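PDB 5V9X: ATP-dependent DNA helicase from Mycobacterium smegmatis, which unwinds RNA:DNA hybrids in the 3'-to-5' direction, probably using ATP hydrolysis to move along the single DNA strand it binds. Local coordinates for residues 711-723 and 755-769. Sequence-based numbering, arbitrary orientation.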
ATOM      1  N   GLY A 711      11.838  14.904   2.296  1.00 51.41           N
ATOM      2  CA  GLY A 711      11.390  15.487   1.054  1.00 45.62           C
ATOM      3  C   GLY A 711      11.228  16.990   1.154  1.00 54.37           C
ATOM      4  O   GLY A 711      11.915  17.753   0.467  1.00 63.03           O
ATOM      5  N   PRO A 712      10.318  17.450   2.020  1.00 56.40           N
ATOM      6  CA  PRO A 712      10.138  18.902   2.171  1.00 55.63           C
ATOM      7  C   PRO A 712      11.347  19.597   2.765  1.00 60.16           C
ATOM      8  O   PRO A 712      11.576  20.777   2.470  1.00 65.89           O
ATOM      9  CB  PRO A 712       8.918  19.008   3.094  1.00 55.47           C
ATOM     10  CG  PRO A 712       8.944  17.743   3.882  1.00 55.04           C
ATOM     11  CD  PRO A 712       9.420  16.695   2.912  1.00 56.24           C
ATOM     12  N   LEU A 713      12.127  18.908   3.603  1.00 58.95           N
ATOM     13  CA  LEU A 713      13.335  19.521   4.144  1.00 59.13           C
ATOM     14  C   LEU A 713      14.351  19.805   3.047  1.00 58.75           C
ATOM     15  O   LEU A 713      15.056  20.819   3.108  1.00 58.69           O
ATOM     16  CB  LEU A 713      13.945  18.630   5.226  1.00 57.15           C
ATOM     17  CG  LEU A 713      15.204  19.175   5.908  1.00 53.13           C
ATOM     18  CD1 LEU A 713      14.965  20.579   6.436  1.00 48.83           C
ATOM     19  CD2 LEU A 713      15.656  18.252   7.027  1.00 54.50           C
ATOM     20  N   ALA A 714      14.431  18.937   2.034  1.00 56.75           N
ATOM     21  CA  ALA A 714      15.315  19.204   0.906  1.00 57.20           C
ATOM     22  C   ALA A 714      14.860  20.421   0.112  1.00 57.72           C
ATOM     23  O   ALA A 714      15.697  21.166  -0.410  1.00 63.66           O
ATOM     24  CB  ALA A 714      15.400  17.974   0.001  1.00 59.13           C
ATOM     25  N   LEU A 715      13.545  20.636   0.005  1.00 53.67           N
ATOM     26  CA  LEU A 715      13.041  21.849  -0.633  1.00 52.90           C
ATOM     27  C   LEU A 715      13.549  23.094   0.079  1.00 61.73           C
ATOM     28  O   LEU A 715      13.973  24.059  -0.567  1.00 72.20           O
ATOM     29  CB  LEU A 715      11.511  21.843  -0.648  1.00 49.84           C
ATOM     30  CG  LEU A 715      10.790  20.777  -1.469  1.00 51.32           C
ATOM     31  CD1 LEU A 715       9.294  20.848  -1.215  1.00 55.62           C
ATOM     32  CD2 LEU A 715      11.092  20.954  -2.945  1.00 52.59           C
ATOM     33  N   ALA A 716      13.507  23.091   1.413  1.00 59.24           N
ATOM     34  CA  ALA A 716      13.955  24.251   2.175  1.00 54.25           C
ATOM     35  C   ALA A 716      15.455  24.462   2.022  1.00 56.77           C
ATOM     36  O   ALA A 716      15.915  25.590   1.816  1.00 62.74           O
ATOM     37  CB  ALA A 716      13.578  24.082   3.646  1.00 49.12           C
ATOM     38  N   VAL A 717      16.234  23.381   2.126  1.00 54.38           N
ATOM     39  CA  VAL A 717      17.679  23.476   1.931  1.00 53.70           C
ATOM     40  C   VAL A 717      17.996  23.972   0.527  1.00 57.91           C
ATOM     41  O   VAL A 717      18.901  24.794   0.331  1.00 55.55           O
ATOM     42  CB  VAL A 717      18.342  22.114   2.213  1.00 55.25           C
ATOM     43  CG1 VAL A 717      19.822  22.156   1.872  1.00 58.66           C
ATOM     44  CG2 VAL A 717      18.139  21.712   3.667  1.00 53.11           C
ATOM     45  N   GLY A 718      17.256  23.484  -0.471  1.00 62.02           N
ATOM     46  CA  GLY A 718      17.489  23.924  -1.837  1.00 61.42           C
ATOM     47  C   GLY A 718      17.282  25.415  -2.008  1.00 66.26           C
ATOM     48  O   GLY A 718      18.103  26.102  -2.620  1.00 70.24           O
ATOM     49  N   ARG A 719      16.178  25.935  -1.463  1.00 68.96           N
ATOM     50  CA  ARG A 719      15.911  27.370  -1.530  1.00 70.83           C
ATOM     51  C   ARG A 719      17.068  28.170  -0.950  1.00 70.19           C
ATOM     52  O   ARG A 719      17.548  29.129  -1.564  1.00 74.65           O
ATOM     53  CB  ARG A 719      14.614  27.696  -0.788  1.00 71.60           C
ATOM     54  CG  ARG A 719      14.226  29.166  -0.834  1.00 73.97           C
ATOM     55  CD  ARG A 719      13.120  29.479   0.156  1.00 79.42           C
ATOM     56  NE  ARG A 719      12.484  30.762  -0.125  1.00 86.20           N
ATOM     57  CZ  ARG A 719      11.288  30.893  -0.692  1.00 89.09           C
ATOM     58  NH1 ARG A 719      10.592  29.816  -1.030  1.00 85.48           N
ATOM     59  NH2 ARG A 719      10.785  32.100  -0.913  1.00 93.39           N
ATOM     60  N   ARG A 720      17.538  27.779   0.236  1.00 66.01           N
ATOM     61  CA  ARG A 720      18.657  28.474   0.860  1.00 67.96           C
ATOM     62  C   ARG A 720      19.938  28.312   0.055  1.00 71.12           C
ATOM     63  O   ARG A 720      20.715  29.264  -0.085  1.00 73.22           O
ATOM     64  CB  ARG A 720      18.870  27.952   2.276  1.00 67.26           C
ATOM     65  CG  ARG A 720      18.446  28.899   3.363  1.00 73.49           C
ATOM     66  CD  ARG A 720      19.053  28.446   4.660  1.00 75.87           C
ATOM     67  NE  ARG A 720      18.247  28.830   5.807  1.00 79.17           N
ATOM     68  CZ  ARG A 720      18.258  28.176   6.960  1.00 79.02           C
ATOM     69  NH1 ARG A 720      17.497  28.584   7.966  1.00 88.10           N
ATOM     70  NH2 ARG A 720      19.025  27.105   7.101  1.00 70.70           N
ATOM     71  N   LEU A 721      20.179  27.108  -0.467  1.00 71.13           N
ATOM     72  CA  LEU A 721      21.428  26.829  -1.166  1.00 72.30           C
ATOM     73  C   LEU A 721      21.613  27.763  -2.357  1.00 79.49           C
ATOM     74  O   LEU A 721      22.694  28.330  -2.556  1.00 84.95           O
ATOM     75  CB  LEU A 721      21.454  25.366  -1.608  1.00 68.51           C
ATOM     76  CG  LEU A 721      22.753  24.586  -1.413  1.00 68.86           C
ATOM     77  CD1 LEU A 721      23.356  24.869  -0.047  1.00 67.11           C
ATOM     78  CD2 LEU A 721      22.483  23.101  -1.573  1.00 68.14           C
ATOM     79  N   ARG A 722      20.563  27.948  -3.156  1.00 79.21           N
ATOM     80  CA  ARG A 722      20.651  28.854  -4.292  1.00 79.20           C
ATOM     81  C   ARG A 722      20.440  30.313  -3.908  1.00 80.55           C
ATOM     82  O   ARG A 722      20.726  31.197  -4.723  1.00 84.09           O
ATOM     83  CB  ARG A 722      19.645  28.446  -5.369  1.00 74.10           C
ATOM     84  CG  ARG A 722      18.206  28.435  -4.902  1.00 68.78           C
ATOM     85  CD  ARG A 722      17.282  27.951  -6.002  1.00 64.87           C
ATOM     86  NE  ARG A 722      15.883  28.184  -5.663  1.00 64.27           N
ATOM     87  CZ  ARG A 722      15.095  27.288  -5.081  1.00 65.26           C
ATOM     88  NH1 ARG A 722      15.562  26.086  -4.773  1.00 63.95           N
ATOM     89  NH2 ARG A 722      13.834  27.594  -4.810  1.00 67.82           N
ATOM     90  N   GLU A 723      19.955  30.592  -2.698  1.00 81.19           N
ATOM     91  CA  GLU A 723      19.824  31.967  -2.222  1.00 86.23           C
ATOM     92  C   GLU A 723      21.050  32.400  -1.424  1.00 88.50           C
ATOM     93  O   GLU A 723      21.689  33.406  -1.747  1.00 90.52           O
ATOM     94  CB  GLU A 723      18.558  32.125  -1.371  1.00 88.35           C
ATOM     95  CG  GLU A 723      17.266  32.228  -2.163  1.00 91.01           C
ATOM     96  CD  GLU A 723      16.074  32.557  -1.282  1.00 91.68           C
ATOM     97  OE1 GLU A 723      16.259  32.689  -0.053  1.00 91.41           O
ATOM     98  OE2 GLU A 723      14.953  32.684  -1.819  1.00 90.35           O
ATOM     99  N   PHE A 755      20.730  22.814   7.477  1.00 67.91           N
ATOM    100  CA  PHE A 755      19.522  22.010   7.604  1.00 64.74           C
ATOM    101  C   PHE A 755      18.547  22.543   8.645  1.00 71.04           C
ATOM    102  O   PHE A 755      17.361  22.200   8.590  1.00 72.67           O
ATOM    103  CB  PHE A 755      19.890  20.564   7.953  1.00 60.89           C
ATOM    104  CG  PHE A 755      20.849  19.932   6.983  1.00 65.38           C
ATOM    105  CD1 PHE A 755      20.397  19.405   5.781  1.00 65.16           C
ATOM    106  CD2 PHE A 755      22.203  19.863   7.271  1.00 68.98           C
ATOM    107  CE1 PHE A 755      21.281  18.824   4.886  1.00 67.67           C
ATOM    108  CE2 PHE A 755      23.091  19.283   6.380  1.00 69.29           C
ATOM    109  CZ  PHE A 755      22.629  18.763   5.186  1.00 66.77           C
ATOM    110  N   VAL A 756      19.009  23.373   9.577  1.00 73.92           N
ATOM    111  CA  VAL A 756      18.187  23.802  10.704  1.00 67.79           C
ATOM    112  C   VAL A 756      17.341  25.000  10.295  1.00 68.56           C
ATOM    113  O   VAL A 756      17.857  25.993   9.768  1.00 68.08           O
ATOM    114  CB  VAL A 756      19.068  24.139  11.916  1.00 63.77           C
ATOM    115  CG1 VAL A 756      18.211  24.591  13.089  1.00 62.99           C
ATOM    116  CG2 VAL A 756      19.915  22.940  12.292  1.00 57.95           C
ATOM    117  N   PHE A 757      16.036  24.910  10.545  1.00 67.37           N
ATOM    118  CA  PHE A 757      15.094  25.985  10.275  1.00 62.61           C
ATOM    119  C   PHE A 757      14.226  26.223  11.503  1.00 67.63           C
ATOM    120  O   PHE A 757      14.090  25.356  12.370  1.00 69.27           O
ATOM    121  CB  PHE A 757      14.200  25.667   9.068  1.00 60.18           C
ATOM    122  CG  PHE A 757      14.900  25.771   7.743  1.00 64.31           C
ATOM    123  CD1 PHE A 757      15.773  24.780   7.321  1.00 67.05           C
ATOM    124  CD2 PHE A 757      14.670  26.853   6.909  1.00 62.10           C
ATOM    125  CE1 PHE A 757      16.414  24.875   6.099  1.00 63.96           C
ATOM    126  CE2 PHE A 757      15.307  26.952   5.685  1.00 60.13           C
ATOM    127  CZ  PHE A 757      16.179  25.963   5.280  1.00 61.11           C
ATOM    128  N   ASP A 758      13.633  27.414  11.566  1.00 72.01           N
ATOM    129  CA  ASP A 758      12.681  27.715  12.626  1.00 76.66           C
ATOM    130  C   ASP A 758      11.364  26.990  12.373  1.00 79.50           C
ATOM    131  O   ASP A 758      10.972  26.752  11.227  1.00 77.51           O
ATOM    132  CB  ASP A 758      12.445  29.222  12.725  1.00 82.00           C
ATOM    133  CG  ASP A 758      13.560  29.942  13.463  1.00 87.49           C
ATOM    134  OD1 ASP A 758      14.019  29.426  14.505  1.00 88.10           O
ATOM    135  OD2 ASP A 758      13.980  31.026  13.003  1.00 87.67           O
ATOM    136  N   ALA A 759      10.682  26.632  13.466  1.00 78.89           N
ATOM    137  CA  ALA A 759       9.453  25.852  13.351  1.00 66.16           C
ATOM    138  C   ALA A 759       8.391  26.598  12.554  1.00 68.70           C
ATOM    139  O   ALA A 759       7.684  25.998  11.736  1.00 75.18           O
ATOM    140  CB  ALA A 759       8.929  25.488  14.740  1.00 61.70           C
ATOM    141  N   ASP A 760       8.265  27.908  12.773  1.00 69.08           N
ATOM    142  CA  ASP A 760       7.302  28.713  12.030  1.00 70.59           C
ATOM    143  C   ASP A 760       7.794  29.094  10.641  1.00 66.75           C
ATOM    144  O   ASP A 760       7.024  29.669   9.863  1.00 65.32           O
ATOM    145  CB  ASP A 760       6.955  29.979  12.819  1.00 80.67           C
ATOM    146  CG  ASP A 760       8.183  30.768  13.226  1.00 88.01           C
ATOM    147  OD1 ASP A 760       9.228  30.140  13.499  1.00 89.86           O
ATOM    148  OD2 ASP A 760       8.105  32.014  13.273  1.00 89.78           O
ATOM    149  N   GLU A 761       9.048  28.794  10.311  1.00 66.47           N
ATOM    150  CA  GLU A 761       9.596  29.055   8.988  1.00 65.20           C
ATOM    151  C   GLU A 761       9.288  27.940   7.993  1.00 70.60           C
ATOM    152  O   GLU A 761       9.296  28.188   6.782  1.00 68.16           O
ATOM    153  CB  GLU A 761      11.116  29.237   9.094  1.00 63.53           C
ATOM    154  CG  GLU A 761      11.736  30.224   8.117  1.00 70.70           C
ATOM    155  CD  GLU A 761      13.233  30.382   8.338  1.00 79.06           C
ATOM    156  OE1 GLU A 761      13.760  29.783   9.300  1.00 78.22           O
ATOM    157  OE2 GLU A 761      13.884  31.100   7.550  1.00 83.30           O
ATOM    158  N   ILE A 762       9.000  26.735   8.487  1.00 71.58           N
ATOM    159  CA  ILE A 762       8.965  25.546   7.636  1.00 71.08           C
ATOM    160  C   ILE A 762       7.781  25.593   6.678  1.00 75.81           C
ATOM    161  O   ILE A 762       7.956  25.626   5.455  1.00 79.96           O
ATOM    162  CB  ILE A 762       8.931  24.272   8.497  1.00 71.88           C
ATOM    163  CG1 ILE A 762      10.312  24.007   9.100  1.00 69.65           C
ATOM    164  CG2 ILE A 762       8.468  23.086   7.674  1.00 76.74           C
ATOM    165  CD1 ILE A 762      11.362  23.638   8.081  1.00 71.73           C
ATOM    166  N   GLU A 763       6.562  25.585   7.221  1.00 75.63           N
ATOM    167  CA  GLU A 763       5.373  25.415   6.387  1.00 73.21           C
ATOM    168  C   GLU A 763       5.238  26.458   5.279  1.00 74.22           C
ATOM    169  O   GLU A 763       4.837  26.079   4.165  1.00 77.46           O
ATOM    170  CB  GLU A 763       4.123  25.390   7.276  1.00 74.93           C
ATOM    171  CG  GLU A 763       2.819  25.255   6.509  1.00 79.44           C
ATOM    172  CD  GLU A 763       1.731  24.577   7.318  1.00 85.61           C
ATOM    173  OE1 GLU A 763       2.069  23.850   8.277  1.00 86.39           O
ATOM    174  OE2 GLU A 763       0.539  24.770   6.997  1.00 87.92           O
ATOM    175  N   PRO A 764       5.546  27.745   5.487  1.00 67.49           N
ATOM    176  CA  PRO A 764       5.490  28.676   4.347  1.00 63.99           C
ATOM    177  C   PRO A 764       6.504  28.354   3.263  1.00 64.18           C
ATOM    178  O   PRO A 764       6.167  28.414   2.074  1.00 71.40           O
ATOM    179  CB  PRO A 764       5.764  30.040   4.994  1.00 62.76           C
ATOM    180  CG  PRO A 764       5.407  29.864   6.420  1.00 66.99           C
ATOM    181  CD  PRO A 764       5.788  28.460   6.752  1.00 67.64           C
ATOM    182  N   ILE A 765       7.738  28.017   3.645  1.00 58.60           N
ATOM    183  CA  ILE A 765       8.774  27.699   2.662  1.00 57.61           C
ATOM    184  C   ILE A 765       8.340  26.531   1.786  1.00 57.64           C
ATOM    185  O   ILE A 765       8.399  26.600   0.552  1.00 54.50           O
ATOM    186  CB  ILE A 765      10.109  27.404   3.369  1.00 55.72           C
ATOM    187  CG1 ILE A 765      10.723  28.687   3.930  1.00 55.99           C
ATOM    188  CG2 ILE A 765      11.078  26.709   2.422  1.00 56.20           C
ATOM    189  CD1 ILE A 765      11.942  28.445   4.795  1.00 50.92           C
ATOM    190  N   VAL A 766       7.901  25.437   2.415  1.00 58.66           N
ATOM    191  CA  VAL A 766       7.494  24.252   1.664  1.00 58.51           C
ATOM    192  C   VAL A 766       6.357  24.589   0.707  1.00 62.98           C
ATOM    193  O   VAL A 766       6.296  24.070  -0.416  1.00 73.34           O
ATOM    194  CB  VAL A 766       7.109  23.117   2.633  1.00 58.14           C
ATOM    195  CG1 VAL A 766       6.492  21.953   1.879  1.00 57.09           C
ATOM    196  CG2 VAL A 766       8.331  22.651   3.409  1.00 58.07           C
ATOM    197  N   THR A 767       5.452  25.477   1.124  1.00 55.84           N
ATOM    198  CA  THR A 767       4.340  25.861   0.259  1.00 54.00           C
ATOM    199  C   THR A 767       4.830  26.622  -0.968  1.00 51.28           C
ATOM    200  O   THR A 767       4.279  26.463  -2.064  1.00 51.67           O
ATOM    201  CB  THR A 767       3.330  26.699   1.043  1.00 53.14           C
ATOM    202  OG1 THR A 767       2.913  25.974   2.205  1.00 50.75           O
ATOM    203  CG2 THR A 767       2.107  27.004   0.193  1.00 52.33           C
ATOM    204  N   ALA A 768       5.872  27.440  -0.809  1.00 51.92           N
ATOM    205  CA  ALA A 768       6.368  28.238  -1.923  1.00 56.33           C
ATOM    206  C   ALA A 768       7.223  27.425  -2.888  1.00 64.54           C
ATOM    207  O   ALA A 768       7.288  27.753  -4.078  1.00 75.78           O
ATOM    208  CB  ALA A 768       7.170  29.430  -1.397  1.00 54.77           C
ATOM    209  N   GLU A 769       7.873  26.367  -2.406  1.00 61.49           N
ATOM    210  CA  GLU A 769       8.813  25.618  -3.230  1.00 64.52           C
ATOM    211  C   GLU A 769       8.187  24.420  -3.925  1.00 68.47           C
ATOM    212  O   GLU A 769       8.687  23.998  -4.975  1.00 69.77           O
ATOM    213  CB  GLU A 769       9.996  25.142  -2.381  1.00 62.37           C
ATOM    214  CG  GLU A 769      10.835  26.274  -1.827  1.00 63.80           C
ATOM    215  CD  GLU A 769      11.351  27.187  -2.917  1.00 70.99           C
ATOM    216  OE1 GLU A 769      11.713  26.678  -4.000  1.00 74.18           O
ATOM    217  OE2 GLU A 769      11.389  28.415  -2.696  1.00 73.67           O
TER
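Arg720 and Phe757 form a cation-pi stack at a nearly perpendicular helix-helix packing in the DEAD/H-associated region, where helix 711-723 meets helix 759-769 and the loop leading into it. The two axes cross at 82°, 9.0 Å apart. Phe757 is sandwiched: the Arg720 guanidinium lies flat on one ring face, centres 3.6 Å apart and planes only 8° from parallel. Ala716 CB makes a CH-pi contact with the opposite face, 3.9 Å from the ring centroid. Arg720 NH1 and NH2 both donate bent hydrogen bonds to Val756 O (3.2 and 3.1 Å), NH1 in the carbonyl plane and NH2 above it; this fork holds the guanidinium flat on the ring. Ala716 CB also meets Ile765 CG2 at 3.8 Å, and Pro712 packs against Val766. Phe755 takes Val717 CG2 obliquely and reaches Ile738 and Val699, tying the loop to strands 737-742 and 697-702. At the C-terminal end of segment 759-769, Glu769 bends at chi2 (-56°), placing its carboxylate between Arg719, nearest OE2, and Arg722, nearest OE1. Glu723 joins this salt-bridge network through Arg719, by charge alone; the very short Glu769 distances are doubtful. Beside it, Leu715 CB touches Glu769 CB at 4.0 Å.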